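Local coordinates for protein Ufm1-specific protease (Caenorhabditis elegans, PDB 5EJJ) that cleaves the peptide bond at the C-terminal glycine of the ubiquitin-like modifier UFM1 as a thiol protease, and is required for localizing some odorant receptors to olfactory cilia, at residues F38-R43 / S70-L75; V49-A54 / G77-D82; R62-S67 / H323-L328. All coordinates share one frame; numbering follows the deposited sequence.

Interaction 1. Residues F38-R43 / S70-L75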
loop_
_atom_site.group_PDB
_atom_site.type_symbol
_atom_site.label_atom_id
_atom_site.label_comp_id
_atom_site.label_asym_id
_atom_site.label_seq_id
_atom_site.Cartn_x
_atom_site.Cartn_y
_atom_site.Cartn_z
ATOM N N PHE A 38 -8.850 16.944 1.154
ATOM C CA PHE A 38 -8.519 16.505 2.495
ATOM C C PHE A 38 -7.066 16.836 2.765
ATOM O O PHE A 38 -6.243 16.805 1.853
ATOM C CB PHE A 38 -8.741 15.011 2.618
ATOM C CG PHE A 38 -10.175 14.602 2.541
ATOM C CD1 PHE A 38 -11.002 14.720 3.650
ATOM C CD2 PHE A 38 -10.697 14.077 1.374
ATOM C CE1 PHE A 38 -12.341 14.325 3.598
ATOM C CE2 PHE A 38 -12.022 13.679 1.302
ATOM C CZ PHE A 38 -12.855 13.800 2.418
ATOM N N GLY A 39 -6.738 17.161 4.011
ATOM C CA GLY A 39 -5.403 17.638 4.281
ATOM C C GLY A 39 -5.094 17.864 5.733
ATOM O O GLY A 39 -5.937 17.642 6.606
ATOM N N ARG A 40 -3.860 18.290 5.984
ATOM C CA ARG A 40 -3.399 18.629 7.311
ATOM C C ARG A 40 -3.632 20.128 7.557
ATOM O O ARG A 40 -2.827 20.975 7.159
ATOM C CB ARG A 40 -1.928 18.252 7.451
ATOM C CG ARG A 40 -1.655 16.764 7.259
ATOM C CD ARG A 40 -0.151 16.431 7.231
ATOM N NE ARG A 40 0.054 14.989 7.103
ATOM C CZ ARG A 40 0.993 14.420 6.353
ATOM N NH1 ARG A 40 1.825 15.171 5.649
ATOM N NH2 ARG A 40 1.104 13.096 6.319
ATOM N N LYS A 41 -4.753 20.437 8.206
ATOM C CA LYS A 41 -5.264 21.799 8.351
ATOM C C LYS A 41 -4.311 22.766 9.010
ATOM O O LYS A 41 -4.261 23.919 8.637
ATOM C CB LYS A 41 -6.574 21.786 9.133
ATOM C CG LYS A 41 -7.374 23.072 9.065
ATOM C CD LYS A 41 -8.839 22.731 9.262
ATOM C CE LYS A 41 -9.642 23.840 9.923
ATOM N NZ LYS A 41 -10.791 23.216 10.672
ATOM N N ALA A 42 -3.559 22.315 9.999
ATOM C CA ALA A 42 -2.690 23.240 10.720
ATOM C C ALA A 42 -1.579 23.722 9.810
ATOM O O ALA A 42 -1.331 24.926 9.713
ATOM C CB ALA A 42 -2.110 22.593 11.957
ATOM N N ARG A 43 -0.924 22.786 9.124
ATOM C CA ARG A 43 0.201 23.160 8.274
ATOM C C ARG A 43 -0.195 23.469 6.837
ATOM O O ARG A 43 0.662 23.597 5.973
ATOM C CB ARG A 43 1.352 22.147 8.341
ATOM C CG ARG A 43 1.078 20.823 7.735
ATOM C CD ARG A 43 2.194 19.873 8.123
ATOM N NE ARG A 43 3.311 19.863 7.180
ATOM C CZ ARG A 43 4.037 18.774 6.921
ATOM N NH1 ARG A 43 3.748 17.630 7.535
ATOM N NH2 ARG A 43 5.051 18.817 6.058
ATOM N N SER A 70 -6.216 8.876 7.436
ATOM C CA SER A 70 -5.464 8.918 8.681
ATOM C C SER A 70 -5.906 10.062 9.540
ATOM O O SER A 70 -6.261 11.122 9.041
ATOM C CB SER A 70 -3.971 9.039 8.433
ATOM O OG SER A 70 -3.399 7.767 8.216
ATOM N N ALA A 71 -5.830 9.829 10.845
ATOM C CA ALA A 71 -6.451 10.665 11.859
ATOM C C ALA A 71 -5.982 12.115 11.849
ATOM O O ALA A 71 -6.729 12.996 12.275
ATOM C CB ALA A 71 -6.260 10.054 13.215
ATOM N N ASP A 72 -4.773 12.375 11.354
ATOM C CA ASP A 72 -4.278 13.750 11.302
ATOM C C ASP A 72 -4.831 14.562 10.122
ATOM O O ASP A 72 -4.553 15.748 9.979
ATOM C CB ASP A 72 -2.760 13.763 11.279
ATOM C CG ASP A 72 -2.191 13.266 9.969
ATOM O OD1 ASP A 72 -2.506 12.128 9.543
ATOM O OD2 ASP A 72 -1.424 14.025 9.349
ATOM N N ILE A 73 -5.628 13.916 9.290
ATOM C CA ILE A 73 -6.111 14.501 8.061
ATOM C C ILE A 73 -7.608 14.740 8.138
ATOM O O ILE A 73 -8.360 13.899 8.604
ATOM C CB ILE A 73 -5.803 13.545 6.923
ATOM C CG1 ILE A 73 -4.299 13.479 6.739
ATOM C CG2 ILE A 73 -6.475 13.963 5.638
ATOM C CD1 ILE A 73 -3.885 12.805 5.479
ATOM N N GLU A 74 -8.053 15.899 7.683
ATOM C CA GLU A 74 -9.480 16.174 7.658
ATOM C C GLU A 74 -9.869 16.937 6.405
ATOM O O GLU A 74 -9.021 17.349 5.621
ATOM C CB GLU A 74 -9.847 17.012 8.864
ATOM C CG GLU A 74 -9.257 18.382 8.812
ATOM C CD GLU A 74 -9.258 19.040 10.166
ATOM O OE1 GLU A 74 -8.184 19.061 10.824
ATOM O OE2 GLU A 74 -10.337 19.530 10.583
ATOM N N LEU A 75 -11.166 17.119 6.232
ATOM C CA LEU A 75 -11.720 17.975 5.193
ATOM C C LEU A 75 -11.198 19.395 5.319
ATOM O O LEU A 75 -11.359 20.017 6.356
ATOM C CB LEU A 75 -13.231 17.995 5.386
ATOM C CG LEU A 75 -14.147 18.382 4.247
ATOM C CD1 LEU A 75 -14.409 19.830 4.397
ATOM C CD2 LEU A 75 -13.465 18.043 2.926
HETATM O O HOH W 1 -0.699 11.344 7.523
HETATM O O HOH W 2 -5.631 18.395 10.162
#
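Three hydrogen bonds grip the oxygen of water W2, the best-held polar atom here: it accepts from K41 N at 3.0 Å and donates to D72 O and E74 OE1. One water thus joins the backbone where strand 33-40 ends to both the backbone and a side chain of 70-75. E74 starts from the crowded position between its backbone N and carbonyl carbon (chi1 67°) and then runs extended, which carries the carboxylate across to K41; the salt bridge from K41 NZ to E74 OE2 is long, at 3.7 Å. G39 and E74 form an antiparallel hydrogen-bonded pair, G39 N to E74 O at 2.8 Å and E74 N to G39 O at 2.9 Å. In the next, non-hydrogen-bonded pair, L75 CD2 lies over one face of the F38 ring. R40, extended from CG to NE, makes a salt bridge to D72, its NE hydrogen-bonded at 2.9 Å to D72 OD2, which it meets nearly along the C-O axis though the N-H is bent (146°). Water W1 links R40 NH2 to D72 OD1, and Q45 takes NH1, so the guanidinium's rotation is fixed. D72 sits in a type I turn, S70 to I73, leading into an antiparallel strand pair of the MPN domain's mixed sheet.

Interaction 2. Residues V49-A54 / G77-D82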
loop_
_atom_site.group_PDB
_atom_site.type_symbol
_atom_site.label_atom_id
_atom_site.label_comp_id
_atom_site.label_asym_id
_atom_site.label_seq_id
_atom_site.Cartn_x
_atom_site.Cartn_y
_atom_site.Cartn_z
ATOM N N VAL A 49 -6.826 14.762 -2.874
ATOM C CA VAL A 49 -7.904 15.389 -3.608
ATOM C C VAL A 49 -8.792 14.299 -4.191
ATOM O O VAL A 49 -8.368 13.512 -5.033
ATOM C CB VAL A 49 -7.378 16.318 -4.686
ATOM C CG1 VAL A 49 -8.533 16.918 -5.444
ATOM C CG2 VAL A 49 -6.549 17.414 -4.051
ATOM N N LEU A 50 -10.024 14.216 -3.712
ATOM C CA LEU A 50 -10.901 13.147 -4.175
ATOM C C LEU A 50 -12.035 13.647 -5.067
ATOM O O LEU A 50 -12.878 14.438 -4.641
ATOM C CB LEU A 50 -11.426 12.336 -3.006
ATOM C CG LEU A 50 -10.317 11.551 -2.307
ATOM C CD1 LEU A 50 -10.853 10.820 -1.059
ATOM C CD2 LEU A 50 -9.614 10.585 -3.284
ATOM N N PHE A 51 -12.033 13.189 -6.316
ATOM C CA PHE A 51 -13.042 13.590 -7.284
ATOM C C PHE A 51 -14.259 12.664 -7.228
ATOM O O PHE A 51 -14.144 11.472 -6.900
ATOM C CB PHE A 51 -12.440 13.602 -8.691
ATOM C CG PHE A 51 -11.382 14.631 -8.881
ATOM C CD1 PHE A 51 -10.049 14.304 -8.736
ATOM C CD2 PHE A 51 -11.713 15.934 -9.192
ATOM C CE1 PHE A 51 -9.054 15.264 -8.909
ATOM C CE2 PHE A 51 -10.721 16.910 -9.356
ATOM C CZ PHE A 51 -9.394 16.575 -9.212
ATOM N N ALA A 52 -15.423 13.220 -7.554
ATOM C CA ALA A 52 -16.671 12.462 -7.570
ATOM C C ALA A 52 -17.713 13.083 -8.504
ATOM O O ALA A 52 -17.808 14.318 -8.616
ATOM C CB ALA A 52 -17.241 12.362 -6.175
ATOM N N TYR A 53 -18.492 12.217 -9.163
ATOM C CA TYR A 53 -19.664 12.646 -9.920
ATOM C C TYR A 53 -20.748 13.122 -8.951
ATOM O O TYR A 53 -20.728 12.767 -7.774
ATOM C CB TYR A 53 -20.190 11.506 -10.780
ATOM C CG TYR A 53 -19.231 11.019 -11.841
ATOM C CD1 TYR A 53 -18.365 9.974 -11.587
ATOM C CD2 TYR A 53 -19.204 11.593 -13.106
ATOM C CE1 TYR A 53 -17.494 9.507 -12.562
ATOM C CE2 TYR A 53 -18.333 11.139 -14.086
ATOM C CZ TYR A 53 -17.482 10.091 -13.808
ATOM O OH TYR A 53 -16.611 9.618 -14.775
ATOM N N ALA A 54 -21.694 13.914 -9.442
ATOM C CA ALA A 54 -22.625 14.618 -8.564
ATOM C C ALA A 54 -23.445 13.726 -7.638
ATOM O O ALA A 54 -23.828 14.178 -6.552
ATOM C CB ALA A 54 -23.524 15.532 -9.366
ATOM N N GLY A 77 -11.318 21.536 2.246
ATOM C CA GLY A 77 -11.961 22.289 1.184
ATOM C C GLY A 77 -12.658 21.405 0.168
ATOM O O GLY A 77 -12.718 20.186 0.323
ATOM N N ASN A 78 -13.194 22.023 -0.879
ATOM C CA ASN A 78 -13.790 21.292 -2.003
ATOM C C ASN A 78 -13.337 21.893 -3.326
ATOM O O ASN A 78 -12.516 22.810 -3.371
ATOM C CB ASN A 78 -15.319 21.314 -1.954
ATOM C CG ASN A 78 -15.899 22.733 -1.709
ATOM O OD1 ASN A 78 -15.245 23.763 -1.954
ATOM N ND2 ASN A 78 -17.135 22.776 -1.204
ATOM N N LEU A 79 -13.885 21.388 -4.418
ATOM C CA LEU A 79 -13.392 21.831 -5.701
ATOM C C LEU A 79 -14.523 22.032 -6.684
ATOM O O LEU A 79 -15.543 21.350 -6.617
ATOM C CB LEU A 79 -12.326 20.861 -6.240
ATOM C CG LEU A 79 -12.774 19.445 -6.626
ATOM C CD1 LEU A 79 -13.137 19.357 -8.094
ATOM C CD2 LEU A 79 -11.703 18.432 -6.288
ATOM N N ASN A 80 -14.317 22.991 -7.585
ATOM C CA ASN A 80 -15.260 23.302 -8.645
ATOM C C ASN A 80 -14.604 23.201 -10.008
ATOM O O ASN A 80 -13.674 23.947 -10.303
ATOM C CB ASN A 80 -15.783 24.716 -8.472
ATOM C CG ASN A 80 -17.071 24.933 -9.204
ATOM O OD1 ASN A 80 -17.500 24.070 -9.978
ATOM N ND2 ASN A 80 -17.712 26.081 -8.962
ATOM N N ILE A 81 -15.084 22.288 -10.841
ATOM C CA ILE A 81 -14.525 22.124 -12.178
ATOM C C ILE A 81 -15.343 22.825 -13.270
ATOM O O ILE A 81 -16.519 22.501 -13.485
ATOM C CB ILE A 81 -14.418 20.653 -12.554
ATOM C CG1 ILE A 81 -13.517 19.908 -11.581
ATOM C CG2 ILE A 81 -13.879 20.513 -13.962
ATOM C CD1 ILE A 81 -13.307 18.459 -12.000
ATOM N N ASP A 82 -14.705 23.770 -13.959
ATOM C CA ASP A 82 -15.321 24.507 -15.061
ATOM C C ASP A 82 -16.507 25.338 -14.593
ATOM O O ASP A 82 -17.407 25.633 -15.366
ATOM C CB ASP A 82 -15.743 23.558 -16.187
ATOM C CG ASP A 82 -14.561 23.028 -16.983
ATOM O OD1 ASP A 82 -13.660 23.837 -17.319
ATOM O OD2 ASP A 82 -14.539 21.807 -17.284
#
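The F51 ring is the flat group of this contact, met on a slant by L79 CD2 and I81 CD1, while the ring of Y15, from helix 8-19, makes a T-shaped stack with it. Contact is concentrated on the CD2-CE2 side of the ring. There F51 CE2 lies 3.6 Å from L79 CD2 and 3.7 Å from L79 CD1, so both methyls of the leucine press on one ring bond, the two side chains crossing at about a right angle. L79 achieves this from the crowded rotamer, CG between backbone N and carbonyl carbon (chi1 67°). Its CD2 does double duty, also reaching V49 CG1 at 3.6 Å, a branch set anti to the valine's backbone N. Further along, I81 CD1 adds a looser touch, 4.0 Å from F51 CE2. All of this is apolar and buried. The strands themselves do not pair: their short axes pass 8.3 Å apart and diverge by 50°, with strand 33-40 lying between them in the sheet. V49, F51, L79 and I81 alternate with residues turned elsewhere and meet helix 8-19 or strand 94-97, a hydrophobic layer typical of a twisted sheet packed against a helix, here in the MPN domain.

Interaction 3. Residues R62-S67 / H323-L328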
loop_
_atom_site.group_PDB
_atom_site.type_symbol
_atom_site.label_atom_id
_atom_site.label_comp_id
_atom_site.label_asym_id
_atom_site.label_seq_id
_atom_site.Cartn_x
_atom_site.Cartn_y
_atom_site.Cartn_z
ATOM N N ARG A 62 -19.095 11.989 2.102
ATOM C CA ARG A 62 -18.028 12.809 2.643
ATOM C C ARG A 62 -17.580 12.182 3.944
ATOM O O ARG A 62 -16.395 11.997 4.183
ATOM C CB ARG A 62 -18.477 14.251 2.872
ATOM C CG ARG A 62 -17.326 15.223 3.074
ATOM C CD ARG A 62 -17.735 16.535 3.788
ATOM N NE ARG A 62 -18.497 16.342 5.038
ATOM C CZ ARG A 62 -18.048 15.746 6.156
ATOM N NH1 ARG A 62 -16.819 15.238 6.242
ATOM N NH2 ARG A 62 -18.853 15.644 7.210
ATOM N N GLN A 63 -18.544 11.829 4.780
ATOM C CA GLN A 63 -18.252 11.196 6.055
ATOM C C GLN A 63 -17.623 9.824 5.886
ATOM O O GLN A 63 -16.820 9.405 6.718
ATOM C CB GLN A 63 -19.520 11.038 6.878
ATOM C CG GLN A 63 -20.206 12.326 7.249
ATOM C CD GLN A 63 -21.518 12.070 7.954
ATOM O OE1 GLN A 63 -21.848 10.924 8.290
ATOM N NE2 GLN A 63 -22.281 13.134 8.183
ATOM N N PHE A 64 -17.996 9.098 4.839
ATOM C CA PHE A 64 -17.321 7.825 4.618
ATOM C C PHE A 64 -15.848 8.033 4.270
ATOM O O PHE A 64 -14.980 7.333 4.786
ATOM C CB PHE A 64 -17.978 6.970 3.549
ATOM C CG PHE A 64 -17.309 5.645 3.386
ATOM C CD1 PHE A 64 -17.513 4.627 4.324
ATOM C CD2 PHE A 64 -16.425 5.424 2.334
ATOM C CE1 PHE A 64 -16.883 3.404 4.194
ATOM C CE2 PHE A 64 -15.786 4.205 2.191
ATOM C CZ PHE A 64 -16.012 3.191 3.119
ATOM N N LEU A 65 -15.576 8.998 3.400
ATOM C CA LEU A 65 -14.209 9.291 3.005
ATOM C C LEU A 65 -13.350 9.615 4.209
ATOM O O LEU A 65 -12.344 8.951 4.435
ATOM C CB LEU A 65 -14.146 10.435 1.989
ATOM C CG LEU A 65 -14.786 10.120 0.636
ATOM C CD1 LEU A 65 -14.510 11.237 -0.302
ATOM C CD2 LEU A 65 -14.286 8.827 0.065
ATOM N N GLU A 66 -13.762 10.612 4.989
ATOM C CA GLU A 66 -12.962 11.128 6.101
ATOM C C GLU A 66 -12.665 10.037 7.132
ATOM O O GLU A 66 -11.579 10.009 7.709
ATOM C CB GLU A 66 -13.666 12.327 6.745
ATOM C CG GLU A 66 -12.806 13.235 7.648
ATOM C CD GLU A 66 -13.393 14.676 7.743
ATOM O OE1 GLU A 66 -12.776 15.578 8.383
ATOM O OE2 GLU A 66 -14.490 14.905 7.163
ATOM N N SER A 67 -13.596 9.112 7.333
ATOM C CA SER A 67 -13.386 8.084 8.336
ATOM C C SER A 67 -12.345 7.082 7.866
ATOM O O SER A 67 -11.851 6.250 8.637
ATOM C CB SER A 67 -14.696 7.357 8.651
ATOM O OG SER A 67 -14.919 6.246 7.794
ATOM N N HIS A 323 -12.830 1.778 -5.257
ATOM C CA HIS A 323 -11.918 2.342 -6.260
ATOM C C HIS A 323 -12.411 3.702 -6.783
ATOM O O HIS A 323 -11.641 4.664 -6.922
ATOM C CB HIS A 323 -11.731 1.384 -7.435
ATOM C CG HIS A 323 -10.667 0.351 -7.221
ATOM N ND1 HIS A 323 -10.758 -0.629 -6.254
ATOM C CD2 HIS A 323 -9.493 0.134 -7.861
ATOM C CE1 HIS A 323 -9.685 -1.401 -6.301
ATOM N NE2 HIS A 323 -8.903 -0.959 -7.269
ATOM N N LYS A 324 -13.703 3.791 -7.063
ATOM C CA LYS A 324 -14.271 5.049 -7.535
ATOM C C LYS A 324 -14.263 6.124 -6.449
ATOM O O LYS A 324 -14.049 7.309 -6.731
ATOM C CB LYS A 324 -15.702 4.827 -8.061
ATOM C CG LYS A 324 -15.743 4.203 -9.439
ATOM C CD LYS A 324 -17.140 3.775 -9.842
ATOM C CE LYS A 324 -17.076 2.629 -10.865
ATOM N NZ LYS A 324 -18.424 2.082 -11.196
ATOM N N LEU A 325 -14.526 5.715 -5.211
ATOM C CA LEU A 325 -14.659 6.670 -4.129
ATOM C C LEU A 325 -13.312 7.268 -3.774
ATOM O O LEU A 325 -13.205 8.485 -3.539
ATOM C CB LEU A 325 -15.280 6.015 -2.912
ATOM C CG LEU A 325 -16.777 5.755 -3.008
ATOM C CD1 LEU A 325 -17.237 4.997 -1.766
ATOM C CD2 LEU A 325 -17.519 7.070 -3.146
ATOM N N PHE A 326 -12.287 6.417 -3.765
ATOM C CA PHE A 326 -10.937 6.838 -3.418
ATOM C C PHE A 326 -10.046 7.127 -4.624
ATOM O O PHE A 326 -8.822 7.212 -4.492
ATOM C CB PHE A 326 -10.298 5.815 -2.493
ATOM C CG PHE A 326 -10.951 5.763 -1.164
ATOM C CD1 PHE A 326 -11.644 4.636 -0.755
ATOM C CD2 PHE A 326 -10.936 6.880 -0.340
ATOM C CE1 PHE A 326 -12.276 4.622 0.454
ATOM C CE2 PHE A 326 -11.560 6.867 0.867
ATOM C CZ PHE A 326 -12.233 5.751 1.267
ATOM N N ASN A 327 -10.680 7.301 -5.786
ATOM C CA ASN A 327 -10.009 7.563 -7.057
ATOM C C ASN A 327 -8.834 6.631 -7.278
ATOM O O ASN A 327 -7.758 7.077 -7.685
ATOM C CB ASN A 327 -9.541 9.008 -7.168
ATOM C CG ASN A 327 -10.680 10.003 -7.125
ATOM O OD1 ASN A 327 -10.457 11.212 -7.058
ATOM N ND2 ASN A 327 -11.906 9.510 -7.148
ATOM N N LEU A 328 -9.019 5.350 -6.978
ATOM C CA LEU A 328 -8.001 4.366 -7.283
ATOM C C LEU A 328 -8.068 4.033 -8.771
ATOM O O LEU A 328 -9.065 4.340 -9.432
ATOM C CB LEU A 328 -8.208 3.124 -6.437
ATOM C CG LEU A 328 -8.249 3.432 -4.947
ATOM C CD1 LEU A 328 -8.402 2.146 -4.121
ATOM C CD2 LEU A 328 -7.011 4.194 -4.556
#
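F326 has L65 and F64 as its first shell across the contact. L65 CD2 comes closest, 3.5 Å from F326 CE2, as the two side chains lie alongside, running opposite ways. F64 approaches differently, crossing F326 at about a right angle, with its CE2 3.9 Å from F326 CE1. L325 completes the group: its CD1 lies 4.2 Å from F64 CD2, and its carbonyl O is 3.8 Å from L65 CD2. An alanine in place of F326 would probably cost most of the packing against L65 and F64, since the ring carries both contacts. Behind this layer, the backbone sets F326 in place. It is the first residue beyond helix 312-325, which closes in a Schellman motif: L328 N bonds to H323 O at 2.7 Å, N327 N to K324 O only weakly, and N327 adopts a left-handed conformation. On the other helix a salt bridge of 2.5 Å joins R62 NH1 to E66 OE2, and S67 OG bonds to F64 O from above the carbonyl plane. Helix 59-68 meets strands 33-40 and 45-53 through L65, which touches F36, F38 and L50; F326 shares L50, and S67 reaches N270 of helix 253-280.

In the fold
The three contacts trace one sheet and its packing. Interaction 1 is partly buried, at a strand end, and there water, charge and backbone bonds mix with apolar contact. Interactions 2 and 3 are buried and rely on apolar side-chain packing, with no polar bond between their segments. Strand 74-81 serves interactions 1 and 2, paired directly to strand 33-40 in the first and meeting strand 45-53 only through side chains in the second. Interaction 3 joins the MPN range to the later UfSP2 N-terminal range. It meets interaction 1 through E66 OE1, probably hydrogen-bonded to L75 N, and interaction 2 through N327 OD1, probably bonded to F51 N. F38 packs on both L50 and L65.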